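PDB 5M3C: diguanylate cyclase from Pseudomonas aeruginosa, which combines a GGDEF domain and an EAL domain in one chain and is modelled with guanosine-5'-triphosphate and calcium ions. Local coordinates for residues 150-155 against 160-165; 173-178 against 232-237; 341-346 against 379-384; 297-302 against 348-353. All coordinates share one frame; numbering follows the deposited sequence.

Interaction 1. Residues 150-155 against 160-165; sequences MYRAKS and RIEYYT. With GTP (guanosine-5'-triphosphate), chain I.
A153 lies against R160 and E162 where helix 139-155 returns to strand 161-163. These elements close a beta-alpha-beta unit of the GGDEF domain. The contact is mostly aliphatic. A153 CB is 3.5 Å from E162 CG and 3.8 Å from R160 CG. R160 CD passes beside A153 O. R152 crosses E162 at a slant, CG near CG at 4.1 Å, without joining their charged ends. R160 CG sits between its backbone N and carbonyl carbon (chi1 66°), which turns its methylenes toward the helix. Further out, K154 points from the helix to the nucleotide pocket. Its NZ makes a weak hydrogen bond to O2G of guanosine-5'-triphosphate and a salt bridge to D43. Strand 161-163 is held by backbone bonds to strand 119-132. R160 holds E162 in a side-on salt bridge, and R156 NE makes a further salt bridge to E162 OE2. R160 NE and NH2 both reach E162 OE2, at 2.9 and 2.8 Å, and OE2 lies in the guanidinium plane.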
loop_
_atom_site.group_PDB
_atom_site.type_symbol
_atom_site.label_atom_id
_atom_site.label_comp_id
_atom_site.label_asym_id
_atom_site.label_seq_id
_atom_site.Cartn_x
_atom_site.Cartn_y
_atom_site.Cartn_z
ATOM N N MET B 150 -16.665 -0.252 25.191
ATOM C CA MET B 150 -17.012 -0.950 23.962
ATOM C C MET B 150 -17.028 0.030 22.796
ATOM O O MET B 150 -16.523 -0.279 21.722
ATOM C CB MET B 150 -18.367 -1.648 24.086
ATOM C CG MET B 150 -18.849 -2.278 22.789
ATOM S SD MET B 150 -19.427 -1.065 21.586
ATOM C CE MET B 150 -20.934 -0.516 22.381
ATOM N N TYR B 151 -17.603 1.210 23.009
ATOM C CA TYR B 151 -17.621 2.244 21.975
ATOM C C TYR B 151 -16.202 2.723 21.662
ATOM O O TYR B 151 -15.868 3.021 20.510
ATOM C CB TYR B 151 -18.511 3.422 22.391
ATOM C CG TYR B 151 -19.989 3.163 22.190
ATOM C CD1 TYR B 151 -20.493 2.872 20.930
ATOM C CD2 TYR B 151 -20.879 3.214 23.256
ATOM C CE1 TYR B 151 -21.838 2.631 20.738
ATOM C CE2 TYR B 151 -22.229 2.975 23.071
ATOM C CZ TYR B 151 -22.700 2.684 21.810
ATOM O OH TYR B 151 -24.040 2.448 21.610
ATOM N N ARG B 152 -15.367 2.788 22.692
ATOM C CA ARG B 152 -13.959 3.114 22.501
ATOM C C ARG B 152 -13.288 2.069 21.614
ATOM O O ARG B 152 -12.647 2.405 20.624
ATOM C CB ARG B 152 -13.244 3.194 23.850
ATOM C CG ARG B 152 -11.759 3.500 23.758
ATOM C CD ARG B 152 -11.500 4.854 23.119
ATOM N NE ARG B 152 -10.207 5.402 23.523
ATOM C CZ ARG B 152 -9.684 6.526 23.047
ATOM N NH1 ARG B 152 -8.500 6.944 23.479
ATOM N NH2 ARG B 152 -10.339 7.233 22.136
ATOM N N ALA B 153 -13.438 0.798 21.972
ATOM C CA ALA B 153 -12.917 -0.285 21.149
ATOM C C ALA B 153 -13.486 -0.171 19.745
ATOM O O ALA B 153 -12.828 -0.510 18.762
ATOM C CB ALA B 153 -13.280 -1.632 21.754
ATOM N N LYS B 154 -14.720 0.310 19.665
ATOM C CA LYS B 154 -15.403 0.494 18.392
ATOM C C LYS B 154 -14.728 1.591 17.572
ATOM O O LYS B 154 -14.641 1.483 16.353
ATOM C CB LYS B 154 -16.878 0.848 18.627
ATOM C CG LYS B 154 -17.860 0.139 17.708
ATOM C CD LYS B 154 -17.858 -1.366 17.930
ATOM C CE LYS B 154 -19.173 -1.990 17.499
ATOM N NZ LYS B 154 -19.084 -3.469 17.355
ATOM N N SER B 155 -14.248 2.639 18.241
ATOM C CA SER B 155 -13.633 3.774 17.540
ATOM C C SER B 155 -12.143 3.576 17.241
ATOM O O SER B 155 -11.669 3.959 16.173
ATOM C CB SER B 155 -13.829 5.070 18.333
ATOM O OG SER B 155 -12.948 5.140 19.442
ATOM N N ARG B 160 -11.231 -5.764 18.690
ATOM C CA ARG B 160 -10.253 -5.418 19.716
ATOM C C ARG B 160 -10.906 -5.325 21.094
ATOM O O ARG B 160 -12.125 -5.424 21.225
ATOM C CB ARG B 160 -9.575 -4.085 19.374
ATOM C CG ARG B 160 -10.514 -2.889 19.408
ATOM C CD ARG B 160 -9.800 -1.590 19.072
ATOM N NE ARG B 160 -8.713 -1.301 20.002
ATOM C CZ ARG B 160 -7.421 -1.398 19.703
ATOM N NH1 ARG B 160 -7.036 -1.773 18.489
ATOM N NH2 ARG B 160 -6.506 -1.116 20.619
ATOM N N ILE B 161 -10.078 -5.129 22.113
ATOM C CA ILE B 161 -10.539 -5.015 23.491
ATOM C C ILE B 161 -10.092 -3.679 24.074
ATOM O O ILE B 161 -8.997 -3.208 23.776
ATOM C CB ILE B 161 -9.983 -6.168 24.351
ATOM C CG1 ILE B 161 -10.585 -7.495 23.888
ATOM C CG2 ILE B 161 -10.282 -5.943 25.823
ATOM C CD1 ILE B 161 -9.970 -8.719 24.531
ATOM N N GLU B 162 -10.941 -3.062 24.891
ATOM C CA GLU B 162 -10.569 -1.812 25.548
ATOM C C GLU B 162 -11.035 -1.750 26.996
ATOM O O GLU B 162 -12.120 -2.221 27.338
ATOM C CB GLU B 162 -11.129 -0.616 24.780
ATOM C CG GLU B 162 -10.468 -0.378 23.431
ATOM C CD GLU B 162 -9.019 0.061 23.550
ATOM O OE1 GLU B 162 -8.703 0.849 24.468
ATOM O OE2 GLU B 162 -8.199 -0.377 22.718
ATOM N N TYR B 163 -10.196 -1.163 27.843
ATOM C CA TYR B 163 -10.543 -0.945 29.242
ATOM C C TYR B 163 -11.181 0.421 29.427
ATOM O O TYR B 163 -10.986 1.328 28.617
ATOM C CB TYR B 163 -9.306 -1.064 30.134
ATOM C CG TYR B 163 -8.936 -2.490 30.449
ATOM C CD1 TYR B 163 -8.082 -3.203 29.623
ATOM C CD2 TYR B 163 -9.455 -3.131 31.568
ATOM C CE1 TYR B 163 -7.745 -4.513 29.902
ATOM C CE2 TYR B 163 -9.123 -4.442 31.856
ATOM C CZ TYR B 163 -8.268 -5.127 31.019
ATOM O OH TYR B 163 -7.928 -6.433 31.292
ATOM N N TYR B 164 -11.947 0.561 30.502
ATOM C CA TYR B 164 -12.608 1.817 30.802
ATOM C C TYR B 164 -11.589 2.853 31.251
ATOM O O TYR B 164 -10.560 2.511 31.830
ATOM C CB TYR B 164 -13.667 1.620 31.888
ATOM C CG TYR B 164 -14.315 2.913 32.328
ATOM C CD1 TYR B 164 -15.159 3.612 31.474
ATOM C CD2 TYR B 164 -14.081 3.438 33.592
ATOM C CE1 TYR B 164 -15.752 4.797 31.867
ATOM C CE2 TYR B 164 -14.670 4.623 33.994
ATOM C CZ TYR B 164 -15.505 5.298 33.127
ATOM O OH TYR B 164 -16.095 6.478 33.517
ATOM N N THR B 165 -11.870 4.117 30.957
ATOM C CA THR B 165 -11.081 5.225 31.486
ATOM C C THR B 165 -12.006 6.410 31.753
ATOM O O THR B 165 -12.997 6.609 31.048
ATOM C CB THR B 165 -9.939 5.655 30.534
ATOM O OG1 THR B 165 -10.479 6.341 29.397
ATOM C CG2 THR B 165 -9.118 4.452 30.071
HETATM P PG GTP I . -21.041 -1.608 14.456
HETATM O O1G GTP I . -20.906 -0.113 14.286
HETATM O O2G GTP I . -19.742 -2.371 14.364
HETATM O O3G GTP I . -21.905 -2.023 15.622
HETATM O O3B GTP I . -21.823 -2.120 13.144
HETATM P PB GTP I . -23.297 -2.763 13.234
HETATM O O1B GTP I . -23.865 -2.847 11.837
HETATM O O2B GTP I . -23.233 -4.011 14.083
HETATM O O3A GTP I . -24.078 -1.595 14.026
HETATM P PA GTP I . -25.356 -1.880 14.963
HETATM O O1A GTP I . -26.233 -0.651 14.954
HETATM O O2A GTP I . -24.885 -2.460 16.277
HETATM O "O5'" GTP I . -26.120 -3.031 14.157
HETATM C "C5'" GTP I . -26.815 -4.028 14.885
HETATM C "C4'" GTP I . -27.379 -5.014 13.883
HETATM O "O4'" GTP I . -27.775 -6.209 14.558
HETATM C "C3'" GTP I . -28.606 -4.445 13.179
HETATM O "O3'" GTP I . -28.424 -4.446 11.760
HETATM C "C2'" GTP I . -29.742 -5.361 13.580
HETATM O "O2'" GTP I . -30.639 -5.618 12.498
HETATM C "C1'" GTP I . -29.026 -6.625 14.018
HETATM N N9 GTP I . -29.837 -7.361 15.005
HETATM C C8 GTP I . -30.184 -6.941 16.234
HETATM N N7 GTP I . -30.939 -7.885 16.854
HETATM C C5 GTP I . -31.077 -8.922 16.008
HETATM C C6 GTP I . -31.746 -10.239 16.023
HETATM O O6 GTP I . -32.386 -10.610 17.028
HETATM N N1 GTP I . -31.643 -11.019 14.937
HETATM C C2 GTP I . -30.954 -10.637 13.844
HETATM N N2 GTP I . -30.891 -11.474 12.780
HETATM N N3 GTP I . -30.318 -9.444 13.762
HETATM C C4 GTP I . -30.346 -8.568 14.790
#

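Interaction 2. Residues 173-178 against 232-237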
loop_
_atom_site.group_PDB
_atom_site.type_symbol
_atom_site.label_atom_id
_atom_site.label_comp_id
_atom_site.label_asym_id
_atom_site.label_seq_id
_atom_site.Cartn_x
_atom_site.Cartn_y
_atom_site.Cartn_z
ATOM N N THR B 173 -20.540 9.725 23.890
ATOM C CA THR B 173 -21.751 10.507 23.668
ATOM C C THR B 173 -21.493 11.571 22.604
ATOM O O THR B 173 -22.272 11.705 21.659
ATOM C CB THR B 173 -22.274 11.178 24.956
ATOM O OG1 THR B 173 -21.413 12.259 25.322
ATOM C CG2 THR B 173 -22.354 10.181 26.103
ATOM N N GLU B 174 -20.393 12.314 22.743
ATOM C CA GLU B 174 -20.056 13.366 21.773
ATOM C C GLU B 174 -20.089 12.844 20.340
ATOM O O GLU B 174 -20.683 13.465 19.449
ATOM C CB GLU B 174 -18.677 13.971 22.054
ATOM C CG GLU B 174 -18.017 14.557 20.808
ATOM C CD GLU B 174 -17.002 15.648 21.106
ATOM O OE1 GLU B 174 -15.956 15.680 20.424
ATOM O OE2 GLU B 174 -17.249 16.480 22.006
ATOM N N ARG B 175 -19.439 11.705 20.125
ATOM C CA ARG B 175 -19.415 11.079 18.812
ATOM C C ARG B 175 -20.840 10.857 18.317
ATOM O O ARG B 175 -21.136 11.078 17.145
ATOM C CB ARG B 175 -18.671 9.745 18.861
ATOM C CG ARG B 175 -17.996 9.361 17.552
ATOM C CD ARG B 175 -18.322 7.929 17.157
ATOM N NE ARG B 175 -19.714 7.802 16.726
ATOM C CZ ARG B 175 -20.125 7.885 15.461
ATOM N NH1 ARG B 175 -21.415 7.762 15.176
ATOM N NH2 ARG B 175 -19.254 8.085 14.477
ATOM N N MET B 176 -21.723 10.424 19.214
ATOM C CA MET B 176 -23.122 10.204 18.858
ATOM C C MET B 176 -23.811 11.527 18.511
ATOM O O MET B 176 -24.546 11.622 17.527
ATOM C CB MET B 176 -23.870 9.518 20.005
ATOM C CG MET B 176 -23.521 8.052 20.207
ATOM S SD MET B 176 -24.178 7.421 21.765
ATOM C CE MET B 176 -23.532 5.752 21.762
ATOM N N ALA B 177 -23.572 12.546 19.329
ATOM C CA ALA B 177 -24.172 13.851 19.102
ATOM C C ALA B 177 -23.764 14.383 17.735
ATOM O O ALA B 177 -24.614 14.671 16.884
ATOM C CB ALA B 177 -23.749 14.817 20.196
ATOM N N LEU B 178 -22.458 14.494 17.517
ATOM C CA LEU B 178 -21.948 15.038 16.262
ATOM C C LEU B 178 -22.540 14.328 15.047
ATOM O O LEU B 178 -22.746 14.945 13.998
ATOM C CB LEU B 178 -20.420 14.979 16.226
ATOM C CG LEU B 178 -19.731 15.995 17.138
ATOM C CD1 LEU B 178 -18.220 15.847 17.068
ATOM C CD2 LEU B 178 -20.146 17.414 16.779
ATOM N N ALA B 232 -18.129 11.314 9.165
ATOM C CA ALA B 232 -19.000 10.966 8.049
ATOM C C ALA B 232 -18.628 9.602 7.480
ATOM O O ALA B 232 -19.496 8.749 7.272
ATOM C CB ALA B 232 -18.923 12.030 6.966
ATOM N N GLU B 233 -17.337 9.394 7.237
ATOM C CA GLU B 233 -16.860 8.096 6.755
ATOM C C GLU B 233 -17.265 6.968 7.710
ATOM O O GLU B 233 -17.715 5.907 7.273
ATOM C CB GLU B 233 -15.338 8.116 6.563
ATOM C CG GLU B 233 -14.885 8.905 5.338
ATOM C CD GLU B 233 -13.388 9.184 5.310
ATOM O OE1 GLU B 233 -12.707 8.963 6.336
ATOM O OE2 GLU B 233 -12.892 9.635 4.254
ATOM N N ASP B 234 -17.118 7.211 9.011
ATOM C CA ASP B 234 -17.423 6.206 10.029
ATOM C C ASP B 234 -18.910 5.879 10.084
ATOM O O ASP B 234 -19.283 4.707 10.095
ATOM C CB ASP B 234 -16.942 6.669 11.408
ATOM C CG ASP B 234 -17.211 5.641 12.502
ATOM O OD1 ASP B 234 -17.308 4.434 12.188
ATOM O OD2 ASP B 234 -17.319 6.039 13.683
ATOM N N CYS B 235 -19.760 6.902 10.119
ATOM C CA CYS B 235 -21.204 6.668 10.208
ATOM C C CYS B 235 -21.926 6.845 8.871
ATOM O O CYS B 235 -23.099 7.208 8.832
ATOM C CB CYS B 235 -21.829 7.570 11.273
ATOM S SG CYS B 235 -21.730 9.336 10.913
ATOM N N GLY B 236 -21.213 6.587 7.778
ATOM C CA GLY B 236 -21.816 6.519 6.446
ATOM C C GLY B 236 -22.576 7.762 6.025
ATOM O O GLY B 236 -23.751 7.689 5.667
ATOM N N LEU B 237 -21.904 8.908 6.059
ATOM C CA LEU B 237 -22.502 10.163 5.621
ATOM C C LEU B 237 -21.651 10.844 4.558
ATOM O O LEU B 237 -21.985 11.933 4.095
ATOM C CB LEU B 237 -22.697 11.104 6.812
ATOM C CG LEU B 237 -23.775 10.674 7.808
ATOM C CD1 LEU B 237 -23.796 11.597 9.017
ATOM C CD2 LEU B 237 -25.143 10.637 7.143
#
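A surface salt bridge joins helix 168-187 to the C-terminal end of helix 225-234, with R175 on one side and D234 on the other. R175 NH2 meets D234 OD2 at 2.9 Å. The two flat groups are turned steeply, with the guanidinium and carboxylate planes 78° apart, and D234 OD2 approaches the guanidinium obliquely. D234 directs its CB toward helix 168-187 and has CG opposite the backbone N (chi1 -179°). R175 bends at chi2 and chi3, and its guanidinium comes across to D234. C235 follows D234 and is the first residue to leave the helical backbone. Its CB sits at the edge of the guanidinium, 3.9 Å from R175 NH1. That same NH1 makes a salt bridge to E179, one turn further along helix 168-187. The arginine is therefore shared between a carboxylate of its own helix and one on helix 225-234. R175 also packs on L231 of helix 225-234. This is an inter-helix salt bridge at the surface, between the long helix 168-187 and the C-terminal end of helix 225-234 of the EAL domain.

Interaction 3. Residues 341-346 against 379-384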
loop_
_atom_site.group_PDB
_atom_site.type_symbol
_atom_site.label_atom_id
_atom_site.label_comp_id
_atom_site.label_asym_id
_atom_site.label_seq_id
_atom_site.Cartn_x
_atom_site.Cartn_y
_atom_site.Cartn_z
ATOM N N SER B 341 5.103 5.005 -12.573
ATOM C CA SER B 341 4.515 4.301 -13.706
ATOM C C SER B 341 3.016 4.557 -13.795
ATOM O O SER B 341 2.495 4.899 -14.856
ATOM C CB SER B 341 4.774 2.798 -13.580
ATOM O OG SER B 341 4.139 2.088 -14.627
ATOM N N TYR B 342 2.334 4.385 -12.669
ATOM C CA TYR B 342 0.885 4.533 -12.599
ATOM C C TYR B 342 0.465 6.000 -12.722
ATOM O O TYR B 342 -0.633 6.302 -13.188
ATOM C CB TYR B 342 0.388 3.945 -11.277
ATOM C CG TYR B 342 -1.115 3.836 -11.144
ATOM C CD1 TYR B 342 -1.825 2.863 -11.831
ATOM C CD2 TYR B 342 -1.819 4.690 -10.305
ATOM C CE1 TYR B 342 -3.198 2.754 -11.702
ATOM C CE2 TYR B 342 -3.189 4.589 -10.168
ATOM C CZ TYR B 342 -3.875 3.620 -10.867
ATOM O OH TYR B 342 -5.243 3.517 -10.731
ATOM N N LEU B 343 1.350 6.905 -12.311
ATOM C CA LEU B 343 1.074 8.340 -12.353
ATOM C C LEU B 343 0.783 8.837 -13.771
ATOM O O LEU B 343 -0.029 9.741 -13.961
ATOM C CB LEU B 343 2.257 9.118 -11.765
ATOM C CG LEU B 343 2.190 10.648 -11.825
ATOM C CD1 LEU B 343 0.962 11.170 -11.097
ATOM C CD2 LEU B 343 3.454 11.258 -11.239
ATOM N N LYS B 344 1.448 8.249 -14.760
ATOM C CA LYS B 344 1.309 8.692 -16.144
ATOM C C LYS B 344 -0.015 8.224 -16.729
ATOM O O LYS B 344 -0.686 8.969 -17.444
ATOM C CB LYS B 344 2.473 8.168 -16.994
ATOM C CG LYS B 344 2.920 9.116 -18.101
ATOM C CD LYS B 344 1.807 9.438 -19.083
ATOM C CE LYS B 344 1.743 10.932 -19.352
ATOM N NZ LYS B 344 0.813 11.252 -20.469
ATOM N N ARG B 345 -0.393 6.989 -16.411
ATOM C CA ARG B 345 -1.593 6.375 -16.981
ATOM C C ARG B 345 -2.868 7.124 -16.587
ATOM O O ARG B 345 -3.916 6.950 -17.212
ATOM C CB ARG B 345 -1.695 4.903 -16.560
ATOM C CG ARG B 345 -0.594 4.014 -17.124
ATOM C CD ARG B 345 -0.781 2.558 -16.727
ATOM N N LEU B 346 -2.774 7.953 -15.551
ATOM C CA LEU B 346 -3.907 8.761 -15.107
ATOM C C LEU B 346 -4.045 10.016 -15.960
ATOM O O LEU B 346 -3.064 10.725 -16.189
ATOM C CB LEU B 346 -3.733 9.171 -13.645
ATOM C CG LEU B 346 -3.579 8.035 -12.637
ATOM C CD1 LEU B 346 -3.345 8.602 -11.246
ATOM C CD2 LEU B 346 -4.798 7.126 -12.658
ATOM N N ARG B 379 6.327 19.079 -14.717
ATOM C CA ARG B 379 6.627 19.707 -15.999
ATOM C C ARG B 379 6.865 18.648 -17.069
ATOM O O ARG B 379 6.216 18.656 -18.116
ATOM C CB ARG B 379 7.852 20.617 -15.879
ATOM N N SER B 380 7.784 17.726 -16.791
ATOM C CA SER B 380 8.132 16.661 -17.734
ATOM C C SER B 380 6.913 15.860 -18.191
ATOM O O SER B 380 6.800 15.501 -19.361
ATOM C CB SER B 380 9.156 15.712 -17.108
ATOM O OG SER B 380 8.621 15.061 -15.968
ATOM N N MET B 381 6.009 15.580 -17.259
ATOM C CA MET B 381 4.812 14.801 -17.559
ATOM C C MET B 381 3.716 15.667 -18.171
ATOM O O MET B 381 2.625 15.174 -18.470
ATOM C CB MET B 381 4.285 14.129 -16.290
ATOM C CG MET B 381 5.242 13.106 -15.697
ATOM S SD MET B 381 4.462 11.998 -14.505
ATOM C CE MET B 381 3.315 11.134 -15.564
ATOM N N GLN B 382 4.005 16.952 -18.357
ATOM C CA GLN B 382 3.028 17.883 -18.910
ATOM C C GLN B 382 1.818 17.998 -17.984
ATOM O O GLN B 382 0.676 17.827 -18.413
ATOM C CB GLN B 382 2.589 17.433 -20.308
ATOM N N LEU B 383 2.080 18.281 -16.709
ATOM C CA LEU B 383 1.019 18.463 -15.721
ATOM C C LEU B 383 1.109 19.840 -15.076
ATOM O O LEU B 383 2.183 20.259 -14.638
ATOM C CB LEU B 383 1.103 17.389 -14.631
ATOM C CG LEU B 383 0.667 15.974 -15.010
ATOM C CD1 LEU B 383 0.716 15.067 -13.792
ATOM C CD2 LEU B 383 -0.731 15.975 -15.610
ATOM N N THR B 384 -0.020 20.539 -15.010
ATOM C CA THR B 384 -0.052 21.848 -14.373
ATOM C C THR B 384 0.275 21.690 -12.893
ATOM O O THR B 384 -0.580 21.308 -12.096
ATOM C CB THR B 384 -1.425 22.527 -14.524
ATOM O OG1 THR B 384 -1.752 22.655 -15.914
#
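M381 reaches across from the end of helix 365-380 to L343 and K344 on the weakly bonded helix 340-345. From CB, the chain first runs out toward the other helix, with CG beside the backbone N (chi1 -64°) and SD carried on by a nearly extended chi2. SD meets the isobutyl end of L343, 3.5 Å from CD2 and 3.8 Å from CG. A bend at chi3 (65°) then turns the methyl aside. CE settles against K344, near CA and CB, and 3.3 Å from CG. The M381 and L343 side chains lie oblique to each other, while K344 and M381 run past each other in opposite directions. L343 also packs on L348, and so does L383. K344 also packs against A369 of the second subunit. The contact lies among the outer helices of the EAL barrel, near the subunit interface. Q382 has positive phi and its N bonds to R379 O, in the Schellman motif that ends helix 365-380 before strand 384-387.

Interaction 4. Residues 297-302 against 348-353; sequences RLQLEI and LDILKI. With CA (calcium ion), chain H.
E301 and K352 cross at about a right angle, and their ends meet in a salt bridge. K352 NZ donates to E301 OE2 at 2.7 Å. It comes from above the carboxylate, 45° out of its plane. The lysine bends at chi3 (72°), which swings its amine over the acid, and CD lies 3.5 Å from E301 OE2. The other oxygen of the carboxylate, E301 OE1, binds a calcium ion at 2.1 Å. E210, N269 and D331 complete the protein ligands of this metal site. Strands 298-303 and 350-353 are parallel members of the EAL barrel sheet, with strand 327-333 between them, so these side chains meet over that middle strand rather than through backbone bonds. The other pair also crosses at about a right angle. Q299 extends toward I350 and its end packs on the I350 side chain, and both residues pack on A329 of the middle strand. K352 NZ also donates a hydrogen bond to Q408, and E210 offers a long, weak ion pair.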
loop_
_atom_site.group_PDB
_atom_site.type_symbol
_atom_site.label_atom_id
_atom_site.label_comp_id
_atom_site.label_asym_id
_atom_site.label_seq_id
_atom_site.Cartn_x
_atom_site.Cartn_y
_atom_site.Cartn_z
ATOM N N ARG B 297 -15.388 23.895 -16.551
ATOM C CA ARG B 297 -15.344 24.818 -15.421
ATOM C C ARG B 297 -15.114 24.120 -14.071
ATOM O O ARG B 297 -14.756 24.774 -13.091
ATOM C CB ARG B 297 -16.637 25.639 -15.368
ATOM N N LEU B 298 -15.312 22.804 -14.020
ATOM C CA LEU B 298 -15.210 22.057 -12.759
ATOM C C LEU B 298 -13.980 21.138 -12.677
ATOM O O LEU B 298 -13.698 20.363 -13.596
ATOM C CB LEU B 298 -16.479 21.227 -12.541
ATOM C CG LEU B 298 -16.462 20.221 -11.384
ATOM C CD1 LEU B 298 -16.675 20.913 -10.047
ATOM C CD2 LEU B 298 -17.519 19.151 -11.606
ATOM N N GLN B 299 -13.266 21.224 -11.557
ATOM C CA GLN B 299 -12.099 20.376 -11.314
ATOM C C GLN B 299 -12.291 19.501 -10.077
ATOM O O GLN B 299 -12.691 19.985 -9.012
ATOM C CB GLN B 299 -10.838 21.229 -11.149
ATOM C CG GLN B 299 -9.624 20.452 -10.665
ATOM C CD GLN B 299 -8.374 21.309 -10.588
ATOM O OE1 GLN B 299 -8.041 22.020 -11.536
ATOM N NE2 GLN B 299 -7.670 21.241 -9.462
ATOM N N LEU B 300 -11.997 18.213 -10.224
ATOM C CA LEU B 300 -12.109 17.264 -9.119
ATOM C C LEU B 300 -10.735 16.883 -8.585
ATOM O O LEU B 300 -9.940 16.257 -9.287
ATOM C CB LEU B 300 -12.851 16.005 -9.566
ATOM C CG LEU B 300 -14.285 16.229 -10.040
ATOM C CD1 LEU B 300 -14.848 14.951 -10.640
ATOM C CD2 LEU B 300 -15.161 16.725 -8.900
ATOM N N GLU B 301 -10.462 17.267 -7.342
ATOM C CA GLU B 301 -9.189 16.955 -6.703
ATOM C C GLU B 301 -9.287 15.614 -5.994
ATOM O O GLU B 301 -10.255 15.352 -5.291
ATOM C CB GLU B 301 -8.810 18.043 -5.693
ATOM C CG GLU B 301 -8.460 19.388 -6.313
ATOM C CD GLU B 301 -8.107 20.437 -5.276
ATOM O OE1 GLU B 301 -8.031 20.092 -4.077
ATOM O OE2 GLU B 301 -7.903 21.608 -5.656
ATOM N N ILE B 302 -8.283 14.764 -6.180
ATOM C CA ILE B 302 -8.270 13.463 -5.522
ATOM C C ILE B 302 -6.933 13.242 -4.827
ATOM O O ILE B 302 -5.877 13.459 -5.414
ATOM C CB ILE B 302 -8.531 12.322 -6.522
ATOM C CG1 ILE B 302 -9.654 12.719 -7.486
ATOM C CG2 ILE B 302 -8.878 11.040 -5.779
ATOM C CD1 ILE B 302 -10.118 11.603 -8.396
ATOM N N LEU B 348 -4.549 13.031 -15.608
ATOM C CA LEU B 348 -4.519 14.177 -14.713
ATOM C C LEU B 348 -4.245 15.454 -15.490
ATOM O O LEU B 348 -3.688 15.416 -16.584
ATOM C CB LEU B 348 -3.439 13.982 -13.649
ATOM C CG LEU B 348 -3.643 12.762 -12.753
ATOM C CD1 LEU B 348 -2.396 12.483 -11.930
ATOM C CD2 LEU B 348 -4.854 12.968 -11.855
ATOM N N ASP B 349 -4.646 16.583 -14.919
ATOM C CA ASP B 349 -4.344 17.886 -15.498
ATOM C C ASP B 349 -3.491 18.700 -14.531
ATOM O O ASP B 349 -2.610 19.460 -14.944
ATOM C CB ASP B 349 -5.639 18.640 -15.804
ATOM C CG ASP B 349 -6.521 17.909 -16.796
ATOM O OD1 ASP B 349 -6.062 17.661 -17.931
ATOM O OD2 ASP B 349 -7.675 17.588 -16.446
ATOM N N ILE B 350 -3.755 18.525 -13.240
ATOM C CA ILE B 350 -3.118 19.325 -12.202
ATOM C C ILE B 350 -2.330 18.445 -11.232
ATOM O O ILE B 350 -2.666 17.282 -11.025
ATOM C CB ILE B 350 -4.173 20.120 -11.402
ATOM C CG1 ILE B 350 -5.083 20.914 -12.347
ATOM C CG2 ILE B 350 -3.508 21.040 -10.388
ATOM C CD1 ILE B 350 -4.378 22.005 -13.122
ATOM N N LEU B 351 -1.283 19.013 -10.644
ATOM C CA LEU B 351 -0.466 18.319 -9.654
ATOM C C LEU B 351 -0.287 19.243 -8.450
ATOM O O LEU B 351 0.360 20.287 -8.551
ATOM C CB LEU B 351 0.896 17.951 -10.263
ATOM C CG LEU B 351 1.930 17.143 -9.461
ATOM C CD1 LEU B 351 2.321 17.830 -8.159
ATOM C CD2 LEU B 351 1.429 15.738 -9.188
ATOM N N LYS B 352 -0.860 18.865 -7.310
ATOM C CA LYS B 352 -0.811 19.728 -6.132
ATOM C C LYS B 352 0.271 19.306 -5.135
ATOM O O LYS B 352 0.200 18.230 -4.534
ATOM C CB LYS B 352 -2.179 19.763 -5.451
ATOM C CG LYS B 352 -3.329 20.018 -6.414
ATOM C CD LYS B 352 -4.546 20.587 -5.706
ATOM C CE LYS B 352 -4.319 22.033 -5.289
ATOM N NZ LYS B 352 -5.547 22.657 -4.725
ATOM N N ILE B 353 1.265 20.173 -4.958
ATOM C CA ILE B 353 2.380 19.896 -4.057
ATOM C C ILE B 353 1.929 20.004 -2.605
ATOM O O ILE B 353 1.397 21.033 -2.195
ATOM C CB ILE B 353 3.549 20.874 -4.278
ATOM C CG1 ILE B 353 3.915 20.944 -5.764
ATOM C CG2 ILE B 353 4.752 20.456 -3.443
ATOM C CD1 ILE B 353 5.047 21.900 -6.076
HETATM CA CA CA H . -7.628 20.147 -1.985
#

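How the interactions relate
From the N terminus, interaction 1 closes the short turn between helix 139-155 and strand 161-163 in the GGDEF domain. Helix 168-187 follows directly. Its M176 packs on Y151, so interactions 1 and 2 touch. Interaction 2 then closes a loop of 53 residues, back to the end of helix 225-234. Interactions 3 and 4 come later and lie in the EAL barrel. Their segments alternate along the chain, 297-302, 341-346, 348-353 and 379-384, so the two loops cross. They also touch: T384 probably bonds through its backbone to D349 and L351, joining strands 384-387 and 350-353. Interaction 3 ties helix 340-345 to the chain leaving helix 365-380, and interaction 4 joins strands of the barrel.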